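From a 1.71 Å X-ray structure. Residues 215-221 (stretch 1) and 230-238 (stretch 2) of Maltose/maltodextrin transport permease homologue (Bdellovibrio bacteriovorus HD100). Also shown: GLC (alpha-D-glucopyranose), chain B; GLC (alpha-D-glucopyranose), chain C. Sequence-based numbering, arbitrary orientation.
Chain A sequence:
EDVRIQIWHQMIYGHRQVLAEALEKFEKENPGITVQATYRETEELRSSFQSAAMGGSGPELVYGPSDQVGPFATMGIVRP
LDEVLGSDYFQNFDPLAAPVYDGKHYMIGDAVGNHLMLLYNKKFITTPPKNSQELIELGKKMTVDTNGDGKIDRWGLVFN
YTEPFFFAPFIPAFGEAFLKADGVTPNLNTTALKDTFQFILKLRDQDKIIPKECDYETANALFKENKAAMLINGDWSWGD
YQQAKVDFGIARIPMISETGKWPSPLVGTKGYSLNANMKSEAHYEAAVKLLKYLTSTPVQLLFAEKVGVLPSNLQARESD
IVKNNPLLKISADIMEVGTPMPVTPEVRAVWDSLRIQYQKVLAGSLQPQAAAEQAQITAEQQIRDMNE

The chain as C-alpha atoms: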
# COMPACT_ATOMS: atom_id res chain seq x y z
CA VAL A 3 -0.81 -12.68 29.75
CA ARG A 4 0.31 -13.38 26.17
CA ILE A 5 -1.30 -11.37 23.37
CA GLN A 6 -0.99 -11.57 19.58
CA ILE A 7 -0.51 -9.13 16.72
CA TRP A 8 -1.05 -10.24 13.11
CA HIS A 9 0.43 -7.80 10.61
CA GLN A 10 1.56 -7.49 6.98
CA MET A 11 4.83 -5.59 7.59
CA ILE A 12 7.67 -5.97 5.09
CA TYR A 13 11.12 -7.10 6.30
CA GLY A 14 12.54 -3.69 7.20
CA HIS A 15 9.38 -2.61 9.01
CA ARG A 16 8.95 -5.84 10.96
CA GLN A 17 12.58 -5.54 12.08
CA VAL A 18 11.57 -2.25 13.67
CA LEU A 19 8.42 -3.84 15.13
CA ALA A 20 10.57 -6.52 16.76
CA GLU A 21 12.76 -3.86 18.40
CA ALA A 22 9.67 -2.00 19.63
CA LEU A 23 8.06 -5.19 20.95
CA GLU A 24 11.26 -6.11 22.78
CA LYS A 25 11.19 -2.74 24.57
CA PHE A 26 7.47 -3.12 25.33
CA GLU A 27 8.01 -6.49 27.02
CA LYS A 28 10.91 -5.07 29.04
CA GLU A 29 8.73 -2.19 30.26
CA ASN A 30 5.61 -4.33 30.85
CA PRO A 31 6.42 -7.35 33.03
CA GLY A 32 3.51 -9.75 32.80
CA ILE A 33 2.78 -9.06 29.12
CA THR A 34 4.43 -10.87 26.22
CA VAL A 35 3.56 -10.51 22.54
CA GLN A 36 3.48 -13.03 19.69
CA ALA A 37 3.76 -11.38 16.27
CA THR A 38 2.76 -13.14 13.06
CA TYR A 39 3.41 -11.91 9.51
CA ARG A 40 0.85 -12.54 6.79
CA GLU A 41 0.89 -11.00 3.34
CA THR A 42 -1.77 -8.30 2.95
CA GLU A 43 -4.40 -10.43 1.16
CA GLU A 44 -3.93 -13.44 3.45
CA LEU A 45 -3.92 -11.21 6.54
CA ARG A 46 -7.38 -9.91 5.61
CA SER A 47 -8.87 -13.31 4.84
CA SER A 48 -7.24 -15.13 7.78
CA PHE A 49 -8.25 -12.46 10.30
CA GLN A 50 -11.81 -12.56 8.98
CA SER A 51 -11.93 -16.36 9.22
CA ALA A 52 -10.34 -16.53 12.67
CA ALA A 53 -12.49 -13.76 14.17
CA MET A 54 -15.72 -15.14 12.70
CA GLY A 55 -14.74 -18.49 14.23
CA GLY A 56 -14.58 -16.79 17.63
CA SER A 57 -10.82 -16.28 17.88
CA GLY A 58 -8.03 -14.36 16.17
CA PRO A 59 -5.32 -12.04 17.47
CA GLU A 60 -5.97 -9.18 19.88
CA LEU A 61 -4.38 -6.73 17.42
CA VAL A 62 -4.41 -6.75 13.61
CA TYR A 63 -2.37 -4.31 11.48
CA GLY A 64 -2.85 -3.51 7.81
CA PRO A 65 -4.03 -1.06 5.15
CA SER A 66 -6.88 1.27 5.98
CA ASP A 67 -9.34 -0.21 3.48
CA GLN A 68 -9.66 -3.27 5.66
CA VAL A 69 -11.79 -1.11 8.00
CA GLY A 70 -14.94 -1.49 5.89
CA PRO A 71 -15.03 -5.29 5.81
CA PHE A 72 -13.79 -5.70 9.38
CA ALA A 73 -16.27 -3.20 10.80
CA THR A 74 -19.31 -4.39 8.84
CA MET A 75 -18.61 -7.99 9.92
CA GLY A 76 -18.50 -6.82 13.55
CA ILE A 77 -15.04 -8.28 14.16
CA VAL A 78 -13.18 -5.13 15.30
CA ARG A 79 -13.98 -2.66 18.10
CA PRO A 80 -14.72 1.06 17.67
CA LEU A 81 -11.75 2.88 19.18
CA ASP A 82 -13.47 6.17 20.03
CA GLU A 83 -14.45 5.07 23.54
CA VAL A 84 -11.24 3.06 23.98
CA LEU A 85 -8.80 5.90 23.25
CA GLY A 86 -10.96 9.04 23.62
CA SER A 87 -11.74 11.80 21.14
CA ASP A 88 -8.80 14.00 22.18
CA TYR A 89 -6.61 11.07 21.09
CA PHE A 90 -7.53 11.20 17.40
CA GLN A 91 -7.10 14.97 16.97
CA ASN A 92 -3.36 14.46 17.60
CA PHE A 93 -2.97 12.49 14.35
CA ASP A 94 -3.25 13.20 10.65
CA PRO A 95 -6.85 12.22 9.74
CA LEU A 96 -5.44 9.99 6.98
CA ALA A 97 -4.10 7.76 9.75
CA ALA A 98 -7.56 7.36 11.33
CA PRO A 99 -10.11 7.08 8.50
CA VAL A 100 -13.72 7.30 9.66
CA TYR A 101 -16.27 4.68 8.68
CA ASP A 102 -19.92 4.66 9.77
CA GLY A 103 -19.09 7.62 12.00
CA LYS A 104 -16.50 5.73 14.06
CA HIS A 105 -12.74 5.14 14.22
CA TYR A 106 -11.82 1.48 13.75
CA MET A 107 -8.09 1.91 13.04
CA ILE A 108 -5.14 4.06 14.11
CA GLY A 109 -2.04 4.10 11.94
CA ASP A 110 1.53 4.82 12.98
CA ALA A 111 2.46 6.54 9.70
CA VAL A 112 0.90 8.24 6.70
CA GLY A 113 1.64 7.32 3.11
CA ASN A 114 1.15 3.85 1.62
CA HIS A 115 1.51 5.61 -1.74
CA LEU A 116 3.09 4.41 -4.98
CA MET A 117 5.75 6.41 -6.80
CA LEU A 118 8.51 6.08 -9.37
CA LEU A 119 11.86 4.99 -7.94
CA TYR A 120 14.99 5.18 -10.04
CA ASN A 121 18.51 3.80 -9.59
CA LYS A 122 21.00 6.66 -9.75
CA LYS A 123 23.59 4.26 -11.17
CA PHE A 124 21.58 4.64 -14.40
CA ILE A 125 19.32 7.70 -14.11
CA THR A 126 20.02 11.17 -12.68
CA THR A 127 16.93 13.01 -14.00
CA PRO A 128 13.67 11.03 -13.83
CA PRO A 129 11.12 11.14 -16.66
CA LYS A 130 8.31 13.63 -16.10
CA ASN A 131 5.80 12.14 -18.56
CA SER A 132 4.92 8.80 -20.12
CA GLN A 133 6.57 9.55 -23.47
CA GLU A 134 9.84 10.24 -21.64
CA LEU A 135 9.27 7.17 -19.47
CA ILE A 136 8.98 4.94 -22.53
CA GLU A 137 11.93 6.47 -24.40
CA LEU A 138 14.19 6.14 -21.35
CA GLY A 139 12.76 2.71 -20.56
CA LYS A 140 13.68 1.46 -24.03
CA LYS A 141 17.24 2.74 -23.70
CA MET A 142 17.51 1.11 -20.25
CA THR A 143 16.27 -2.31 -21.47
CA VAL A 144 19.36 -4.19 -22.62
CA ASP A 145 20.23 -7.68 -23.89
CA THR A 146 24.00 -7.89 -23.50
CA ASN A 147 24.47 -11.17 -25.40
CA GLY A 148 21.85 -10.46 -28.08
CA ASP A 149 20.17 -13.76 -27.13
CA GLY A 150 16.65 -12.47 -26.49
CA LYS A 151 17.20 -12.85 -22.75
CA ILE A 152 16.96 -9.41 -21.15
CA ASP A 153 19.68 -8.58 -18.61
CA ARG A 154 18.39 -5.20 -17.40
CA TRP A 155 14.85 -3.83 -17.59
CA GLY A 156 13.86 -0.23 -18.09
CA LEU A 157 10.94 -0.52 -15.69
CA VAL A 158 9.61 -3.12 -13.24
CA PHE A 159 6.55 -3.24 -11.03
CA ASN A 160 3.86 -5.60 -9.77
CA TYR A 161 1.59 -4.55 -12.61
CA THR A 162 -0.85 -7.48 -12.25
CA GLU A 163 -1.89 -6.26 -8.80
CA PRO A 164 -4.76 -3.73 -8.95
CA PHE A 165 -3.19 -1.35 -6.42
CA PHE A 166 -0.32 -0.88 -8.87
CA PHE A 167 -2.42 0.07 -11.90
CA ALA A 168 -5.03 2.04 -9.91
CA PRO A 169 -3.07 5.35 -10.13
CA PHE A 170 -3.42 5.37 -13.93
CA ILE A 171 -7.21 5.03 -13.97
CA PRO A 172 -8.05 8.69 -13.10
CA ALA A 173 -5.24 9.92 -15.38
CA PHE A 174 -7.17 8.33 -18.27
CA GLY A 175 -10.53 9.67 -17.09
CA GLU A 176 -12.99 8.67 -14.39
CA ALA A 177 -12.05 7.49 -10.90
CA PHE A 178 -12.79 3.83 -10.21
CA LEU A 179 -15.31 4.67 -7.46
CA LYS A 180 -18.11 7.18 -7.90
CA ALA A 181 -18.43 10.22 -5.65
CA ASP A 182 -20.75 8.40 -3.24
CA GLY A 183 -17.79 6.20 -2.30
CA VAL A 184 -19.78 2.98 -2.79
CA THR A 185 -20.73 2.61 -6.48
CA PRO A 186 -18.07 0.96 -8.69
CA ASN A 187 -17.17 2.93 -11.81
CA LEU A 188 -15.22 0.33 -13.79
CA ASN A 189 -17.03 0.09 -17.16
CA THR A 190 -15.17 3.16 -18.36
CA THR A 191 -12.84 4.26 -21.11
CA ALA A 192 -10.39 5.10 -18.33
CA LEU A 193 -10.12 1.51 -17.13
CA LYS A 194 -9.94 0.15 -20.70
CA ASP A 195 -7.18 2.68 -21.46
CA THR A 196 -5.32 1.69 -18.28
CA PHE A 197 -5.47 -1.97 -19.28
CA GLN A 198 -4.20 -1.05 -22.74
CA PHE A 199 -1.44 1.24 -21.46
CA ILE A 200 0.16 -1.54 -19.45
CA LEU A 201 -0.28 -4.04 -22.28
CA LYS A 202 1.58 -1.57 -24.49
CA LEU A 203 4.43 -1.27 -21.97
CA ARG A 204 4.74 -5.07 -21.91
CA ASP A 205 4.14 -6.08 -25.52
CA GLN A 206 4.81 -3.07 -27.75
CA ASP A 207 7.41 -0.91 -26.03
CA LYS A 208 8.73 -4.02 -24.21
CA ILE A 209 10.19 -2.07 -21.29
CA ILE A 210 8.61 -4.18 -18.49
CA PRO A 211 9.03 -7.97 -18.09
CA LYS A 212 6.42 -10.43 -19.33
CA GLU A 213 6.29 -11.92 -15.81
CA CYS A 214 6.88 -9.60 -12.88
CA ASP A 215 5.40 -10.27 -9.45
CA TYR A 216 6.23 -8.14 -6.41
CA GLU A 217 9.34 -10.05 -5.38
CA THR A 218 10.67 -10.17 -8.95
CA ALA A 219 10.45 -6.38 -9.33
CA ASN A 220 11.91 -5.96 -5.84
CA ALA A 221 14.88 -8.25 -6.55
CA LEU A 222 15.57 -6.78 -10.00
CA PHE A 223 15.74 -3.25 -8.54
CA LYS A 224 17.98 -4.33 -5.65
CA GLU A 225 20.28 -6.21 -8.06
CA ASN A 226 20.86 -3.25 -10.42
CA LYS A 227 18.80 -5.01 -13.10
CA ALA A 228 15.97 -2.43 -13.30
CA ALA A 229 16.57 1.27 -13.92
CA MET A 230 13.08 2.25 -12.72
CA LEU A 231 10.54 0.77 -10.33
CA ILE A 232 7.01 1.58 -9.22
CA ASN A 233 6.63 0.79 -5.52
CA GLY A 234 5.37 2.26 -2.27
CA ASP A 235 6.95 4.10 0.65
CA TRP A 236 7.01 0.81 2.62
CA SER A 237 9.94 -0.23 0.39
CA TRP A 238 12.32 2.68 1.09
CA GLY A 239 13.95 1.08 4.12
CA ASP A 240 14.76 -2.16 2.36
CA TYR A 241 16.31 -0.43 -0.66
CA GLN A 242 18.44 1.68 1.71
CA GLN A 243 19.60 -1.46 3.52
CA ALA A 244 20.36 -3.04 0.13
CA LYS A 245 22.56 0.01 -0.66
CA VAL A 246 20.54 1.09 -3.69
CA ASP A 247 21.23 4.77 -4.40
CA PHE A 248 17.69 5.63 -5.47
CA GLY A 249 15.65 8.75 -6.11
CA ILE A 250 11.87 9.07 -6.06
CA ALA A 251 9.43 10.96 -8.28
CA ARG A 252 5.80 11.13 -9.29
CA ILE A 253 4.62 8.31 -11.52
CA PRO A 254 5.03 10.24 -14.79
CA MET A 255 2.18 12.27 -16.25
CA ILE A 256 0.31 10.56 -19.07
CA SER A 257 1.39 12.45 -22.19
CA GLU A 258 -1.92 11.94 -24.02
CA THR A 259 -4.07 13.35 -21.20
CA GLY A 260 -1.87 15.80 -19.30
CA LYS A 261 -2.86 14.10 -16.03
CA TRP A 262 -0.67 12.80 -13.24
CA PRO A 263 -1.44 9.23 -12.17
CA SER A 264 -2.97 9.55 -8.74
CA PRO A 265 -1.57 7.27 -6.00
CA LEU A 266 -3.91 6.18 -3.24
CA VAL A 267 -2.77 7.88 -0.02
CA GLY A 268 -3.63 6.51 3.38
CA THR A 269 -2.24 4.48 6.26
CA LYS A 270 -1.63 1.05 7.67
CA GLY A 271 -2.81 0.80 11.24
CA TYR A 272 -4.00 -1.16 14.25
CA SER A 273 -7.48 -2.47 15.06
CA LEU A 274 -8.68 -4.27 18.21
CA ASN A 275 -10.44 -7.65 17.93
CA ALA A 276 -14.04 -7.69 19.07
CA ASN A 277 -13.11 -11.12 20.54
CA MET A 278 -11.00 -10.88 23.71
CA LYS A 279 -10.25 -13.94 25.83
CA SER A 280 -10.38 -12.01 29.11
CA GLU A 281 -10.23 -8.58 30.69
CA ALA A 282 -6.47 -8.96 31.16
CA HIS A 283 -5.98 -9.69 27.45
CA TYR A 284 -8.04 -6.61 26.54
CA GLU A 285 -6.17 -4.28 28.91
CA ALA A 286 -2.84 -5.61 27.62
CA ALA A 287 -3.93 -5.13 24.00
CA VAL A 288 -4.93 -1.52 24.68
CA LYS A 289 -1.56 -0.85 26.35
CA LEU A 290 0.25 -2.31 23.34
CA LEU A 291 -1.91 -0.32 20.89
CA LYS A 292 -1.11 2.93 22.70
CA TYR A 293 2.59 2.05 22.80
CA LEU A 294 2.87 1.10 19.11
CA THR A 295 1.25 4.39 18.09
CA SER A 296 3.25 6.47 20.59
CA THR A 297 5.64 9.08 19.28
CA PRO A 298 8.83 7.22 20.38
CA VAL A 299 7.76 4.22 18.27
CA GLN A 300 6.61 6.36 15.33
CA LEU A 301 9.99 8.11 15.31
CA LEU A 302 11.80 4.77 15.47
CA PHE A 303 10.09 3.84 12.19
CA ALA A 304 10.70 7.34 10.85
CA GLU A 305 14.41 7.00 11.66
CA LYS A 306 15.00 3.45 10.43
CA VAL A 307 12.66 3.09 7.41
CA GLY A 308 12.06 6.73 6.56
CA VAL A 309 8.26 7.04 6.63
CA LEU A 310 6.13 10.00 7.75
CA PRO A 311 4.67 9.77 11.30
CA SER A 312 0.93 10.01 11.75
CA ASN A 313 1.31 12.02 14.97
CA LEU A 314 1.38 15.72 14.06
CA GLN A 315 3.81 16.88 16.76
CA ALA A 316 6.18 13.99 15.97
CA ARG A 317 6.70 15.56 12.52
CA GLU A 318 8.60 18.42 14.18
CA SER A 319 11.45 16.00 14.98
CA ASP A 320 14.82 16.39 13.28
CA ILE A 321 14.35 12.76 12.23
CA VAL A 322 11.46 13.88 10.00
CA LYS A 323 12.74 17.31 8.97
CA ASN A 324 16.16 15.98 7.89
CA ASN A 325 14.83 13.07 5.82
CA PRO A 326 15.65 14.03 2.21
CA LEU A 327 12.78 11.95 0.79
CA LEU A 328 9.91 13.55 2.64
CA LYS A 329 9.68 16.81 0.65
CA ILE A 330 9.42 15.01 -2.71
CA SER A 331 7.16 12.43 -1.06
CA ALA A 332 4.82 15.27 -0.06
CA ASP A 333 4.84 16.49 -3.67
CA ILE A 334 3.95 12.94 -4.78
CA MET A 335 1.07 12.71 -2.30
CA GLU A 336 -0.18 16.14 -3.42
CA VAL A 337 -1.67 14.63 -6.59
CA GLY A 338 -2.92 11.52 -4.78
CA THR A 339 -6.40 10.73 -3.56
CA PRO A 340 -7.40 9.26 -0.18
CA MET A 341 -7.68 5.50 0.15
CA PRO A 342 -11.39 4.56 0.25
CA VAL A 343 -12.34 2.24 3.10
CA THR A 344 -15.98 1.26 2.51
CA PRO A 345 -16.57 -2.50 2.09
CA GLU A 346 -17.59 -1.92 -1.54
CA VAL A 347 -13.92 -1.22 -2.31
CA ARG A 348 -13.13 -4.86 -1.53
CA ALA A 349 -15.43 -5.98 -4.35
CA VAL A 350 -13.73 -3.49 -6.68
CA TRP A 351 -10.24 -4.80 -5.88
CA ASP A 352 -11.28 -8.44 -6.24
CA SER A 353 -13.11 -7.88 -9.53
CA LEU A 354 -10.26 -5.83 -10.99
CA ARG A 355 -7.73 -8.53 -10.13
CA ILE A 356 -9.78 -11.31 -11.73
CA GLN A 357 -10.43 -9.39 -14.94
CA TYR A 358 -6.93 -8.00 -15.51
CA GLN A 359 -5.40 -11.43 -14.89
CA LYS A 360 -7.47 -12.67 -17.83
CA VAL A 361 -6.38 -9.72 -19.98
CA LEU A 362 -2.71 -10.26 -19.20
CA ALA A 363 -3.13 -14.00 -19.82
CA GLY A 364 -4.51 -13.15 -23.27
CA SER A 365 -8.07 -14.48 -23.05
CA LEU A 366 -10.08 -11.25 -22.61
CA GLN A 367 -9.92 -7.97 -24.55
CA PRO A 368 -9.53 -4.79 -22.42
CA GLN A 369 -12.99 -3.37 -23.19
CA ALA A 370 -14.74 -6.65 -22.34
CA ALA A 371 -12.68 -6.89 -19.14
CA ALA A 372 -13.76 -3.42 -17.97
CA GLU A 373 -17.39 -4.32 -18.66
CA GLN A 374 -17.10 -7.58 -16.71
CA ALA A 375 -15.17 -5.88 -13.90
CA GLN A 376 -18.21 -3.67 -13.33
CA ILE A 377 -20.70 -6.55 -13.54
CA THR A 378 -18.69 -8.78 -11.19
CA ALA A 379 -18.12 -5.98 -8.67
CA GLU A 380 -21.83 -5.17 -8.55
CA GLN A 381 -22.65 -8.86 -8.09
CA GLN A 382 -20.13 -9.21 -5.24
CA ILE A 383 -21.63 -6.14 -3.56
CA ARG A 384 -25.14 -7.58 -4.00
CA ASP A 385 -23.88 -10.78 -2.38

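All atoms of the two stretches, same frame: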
# COMPACT_ATOMS: atom_id res chain seq x y z
N ASP A 215 6.14 -10.39 -10.70
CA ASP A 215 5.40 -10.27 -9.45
C ASP A 215 6.15 -9.31 -8.52
O ASP A 215 7.17 -8.72 -8.89
CB ASP A 215 5.14 -11.65 -8.83
CG ASP A 215 6.41 -12.37 -8.39
OD1 ASP A 215 7.51 -11.77 -8.37
OD2 ASP A 215 6.30 -13.56 -8.04
N TYR A 216 5.63 -9.13 -7.30
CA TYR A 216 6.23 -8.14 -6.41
C TYR A 216 7.69 -8.46 -6.13
O TYR A 216 8.57 -7.59 -6.23
CB TYR A 216 5.46 -8.02 -5.10
CG TYR A 216 6.04 -6.94 -4.21
CD1 TYR A 216 5.58 -5.63 -4.29
CD2 TYR A 216 7.07 -7.22 -3.32
CE1 TYR A 216 6.12 -4.62 -3.48
CE2 TYR A 216 7.62 -6.23 -2.51
CZ TYR A 216 7.15 -4.93 -2.61
OH TYR A 216 7.69 -3.96 -1.80
N GLU A 217 7.98 -9.72 -5.77
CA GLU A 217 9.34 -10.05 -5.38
C GLU A 217 10.30 -9.98 -6.56
O GLU A 217 11.48 -9.65 -6.38
CB GLU A 217 9.40 -11.44 -4.74
CG GLU A 217 10.76 -11.75 -4.12
CD GLU A 217 11.36 -10.57 -3.35
OE1 GLU A 217 10.65 -9.94 -2.54
OE2 GLU A 217 12.57 -10.28 -3.56
N THR A 218 9.81 -10.27 -7.77
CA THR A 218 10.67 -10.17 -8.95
C THR A 218 11.08 -8.73 -9.21
O THR A 218 12.26 -8.44 -9.45
CB THR A 218 9.95 -10.78 -10.16
OG1 THR A 218 9.80 -12.19 -9.96
CG2 THR A 218 10.75 -10.52 -11.44
N ALA A 219 10.12 -7.79 -9.15
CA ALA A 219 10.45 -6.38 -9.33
C ALA A 219 11.37 -5.90 -8.22
O ALA A 219 12.34 -5.16 -8.47
CB ALA A 219 9.18 -5.53 -9.38
N ASN A 220 11.10 -6.32 -6.99
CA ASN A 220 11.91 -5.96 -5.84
C ASN A 220 13.35 -6.43 -6.02
O ASN A 220 14.30 -5.65 -5.85
CB ASN A 220 11.29 -6.59 -4.59
CG ASN A 220 11.84 -6.02 -3.30
OD1 ASN A 220 11.89 -4.82 -3.11
ND2 ASN A 220 12.24 -6.90 -2.39
N ALA A 221 13.53 -7.71 -6.36
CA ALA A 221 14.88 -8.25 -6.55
C ALA A 221 15.59 -7.56 -7.71
O ALA A 221 16.78 -7.21 -7.59
CB ALA A 221 14.81 -9.75 -6.80
N MET A 230 14.22 1.60 -13.34
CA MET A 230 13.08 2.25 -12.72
C MET A 230 12.16 1.21 -12.11
O MET A 230 12.10 0.07 -12.56
CB MET A 230 12.31 3.10 -13.74
CG MET A 230 13.08 4.33 -14.16
SD MET A 230 12.29 5.31 -15.43
CE MET A 230 12.56 4.31 -16.90
N LEU A 231 11.46 1.63 -11.07
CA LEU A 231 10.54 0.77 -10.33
C LEU A 231 9.32 1.59 -9.96
O LEU A 231 9.43 2.80 -9.75
CB LEU A 231 11.24 0.22 -9.07
CG LEU A 231 10.40 -0.31 -7.91
CD1 LEU A 231 9.88 -1.69 -8.27
CD2 LEU A 231 11.22 -0.37 -6.65
N ILE A 232 8.15 0.95 -9.88
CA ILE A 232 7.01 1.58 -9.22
C ILE A 232 6.75 0.78 -7.95
O ILE A 232 6.53 -0.44 -8.00
CB ILE A 232 5.77 1.65 -10.12
CG1 ILE A 232 6.04 2.62 -11.27
CG2 ILE A 232 4.55 2.16 -9.29
CD1 ILE A 232 4.92 2.66 -12.32
N ASN A 233 6.82 1.46 -6.80
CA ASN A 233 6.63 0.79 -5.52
C ASN A 233 6.25 1.85 -4.50
O ASN A 233 6.25 3.05 -4.78
CB ASN A 233 7.89 0.02 -5.11
CG ASN A 233 7.60 -1.18 -4.21
OD1 ASN A 233 6.47 -1.36 -3.74
ND2 ASN A 233 8.61 -2.02 -3.99
N GLY A 234 5.92 1.39 -3.29
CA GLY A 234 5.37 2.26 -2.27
C GLY A 234 6.41 2.67 -1.22
O GLY A 234 7.53 2.18 -1.19
N ASP A 235 6.00 3.60 -0.35
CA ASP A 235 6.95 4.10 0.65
C ASP A 235 7.35 3.02 1.66
O ASP A 235 8.39 3.17 2.32
CB ASP A 235 6.39 5.36 1.35
CG ASP A 235 5.16 5.07 2.24
OD1 ASP A 235 4.46 4.06 2.05
OD2 ASP A 235 4.92 5.90 3.15
N TRP A 236 6.60 1.92 1.76
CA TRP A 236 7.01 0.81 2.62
C TRP A 236 8.33 0.19 2.17
O TRP A 236 8.95 -0.54 2.96
CB TRP A 236 5.94 -0.30 2.62
CG TRP A 236 5.66 -0.82 1.23
CD1 TRP A 236 6.39 -1.74 0.53
CD2 TRP A 236 4.59 -0.41 0.36
NE1 TRP A 236 5.84 -1.93 -0.72
CE2 TRP A 236 4.73 -1.13 -0.85
CE3 TRP A 236 3.52 0.49 0.49
CZ2 TRP A 236 3.85 -0.98 -1.92
CZ3 TRP A 236 2.64 0.64 -0.59
CH2 TRP A 236 2.81 -0.09 -1.77
N SER A 237 8.76 0.44 0.93
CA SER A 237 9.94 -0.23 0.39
C SER A 237 11.22 0.57 0.57
O SER A 237 12.30 0.03 0.33
CB SER A 237 9.73 -0.53 -1.10
OG SER A 237 9.72 0.67 -1.88
N TRP A 238 11.13 1.83 1.01
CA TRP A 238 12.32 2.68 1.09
C TRP A 238 13.38 2.06 1.99
O TRP A 238 14.57 2.04 1.64
CB TRP A 238 11.95 4.05 1.64
CG TRP A 238 11.08 4.89 0.74
CD1 TRP A 238 10.86 4.72 -0.60
CD2 TRP A 238 10.32 6.03 1.14
NE1 TRP A 238 10.01 5.71 -1.06
CE2 TRP A 238 9.68 6.53 -0.01
CE3 TRP A 238 10.14 6.69 2.36
CZ2 TRP A 238 8.84 7.64 0.03
CZ3 TRP A 238 9.31 7.81 2.39
CH2 TRP A 238 8.67 8.27 1.23
C1 GLC B . 4.84 -5.38 2.08
C2 GLC B . 4.29 -4.13 2.79
C3 GLC B . 2.84 -3.87 2.40
C4 GLC B . 2.67 -3.89 0.88
C5 GLC B . 3.26 -5.17 0.28
C6 GLC B . 3.22 -5.14 -1.24
O1 GLC B . 4.19 -6.54 2.60
O2 GLC B . 4.33 -4.30 4.21
O3 GLC B . 2.43 -2.62 2.97
O4 GLC B . 1.25 -3.79 0.60
O5 GLC B . 4.63 -5.31 0.66
O6 GLC B . 3.63 -6.41 -1.77
C1 GLC C . 1.01 -2.69 -0.25
C2 GLC C . -0.02 -1.74 0.36
C3 GLC C . -1.42 -2.32 0.38
C4 GLC C . -1.76 -2.81 -1.02
C5 GLC C . -0.70 -3.82 -1.47
C6 GLC C . -1.00 -4.34 -2.88
O2 GLC C . 0.42 -1.41 1.69
O3 GLC C . -2.34 -1.29 0.78
O4 GLC C . -3.02 -3.45 -1.01
O5 GLC C . 0.55 -3.15 -1.51
O6 GLC C . -0.23 -5.53 -3.15

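What holds the helix that begins at Tyr216 against the strand 230-234? Chiefly one phenol oxygen. Tyr216 OH accepts two hydrogen bonds from stretch 2: one from Asn233 ND2, at 3.1 Å with an N-H...O angle of 156°, and one from Trp236 NE1, at 3.0 Å with an angle of 143°. The CA-to-CB bond of Tyr216 points sideways to the other stretch, but with chi1 in the t well the ring carries its hydroxyl across. The axes of helix and strand stay 9.4 Å apart at closest approach; the Tyr216 side chain spans the gap at this point, and it buries more area than any other residue of the contact.

How are the polar groups around that hydroxyl satisfied? Trp236 NE1 donates to Tyr216 OH, while Asn233 ND2 also has a hydrogen-bonding partner elsewhere in the structure. At the other end of the same amide, Asn233 OD1 accepts from the backbone, Gly234 N, at 2.8 Å, a bond that helps to fix the orientation of the side chain. Asn220 OD1 lies 4.4 Å from Asn233 ND2, too far for a hydrogen bond, and is satisfied elsewhere; Asn220 ND2 makes a weak bond to Glu217 OE1 at 3.4 Å.

Where does the contact become apolar? At Ala219 and Leu231, whose CA atoms, 7.2 Å apart, mark the register between the two stretches. Both CA-to-CB bonds point toward the opposing stretch, and Ala219 CB meets Leu231 CD1 at 4.1 Å. The small alanine side chain packs against the leucine here without any polar group taking part.

What steadies the backbone on each side? Asp215 caps the helix: its OD1 accepts from Thr218 N and from Thr218 OG1, both at 2.8 Å, occupying an N-H that has no preceding helical turn to bond with. In stretch 2, Gly234 O accepts from Ser237 N at 3.0 Å and from Ser237 OG at 2.7 Å, tightening the turn that follows the strand and bears Trp236.

How does the sugar meet this pair of rings? Tyr216 and Trp236 lie rim to rim, their planes at 37°, and neither covers the other's face. A sugar atom lies over one face of each ring: O6 of GLC in chain B lies over one face of Tyr216, 3.3 Å from its CD1, while C1 of GLC in chain C lies over one face of Trp236, 3.5 Å from its CH2.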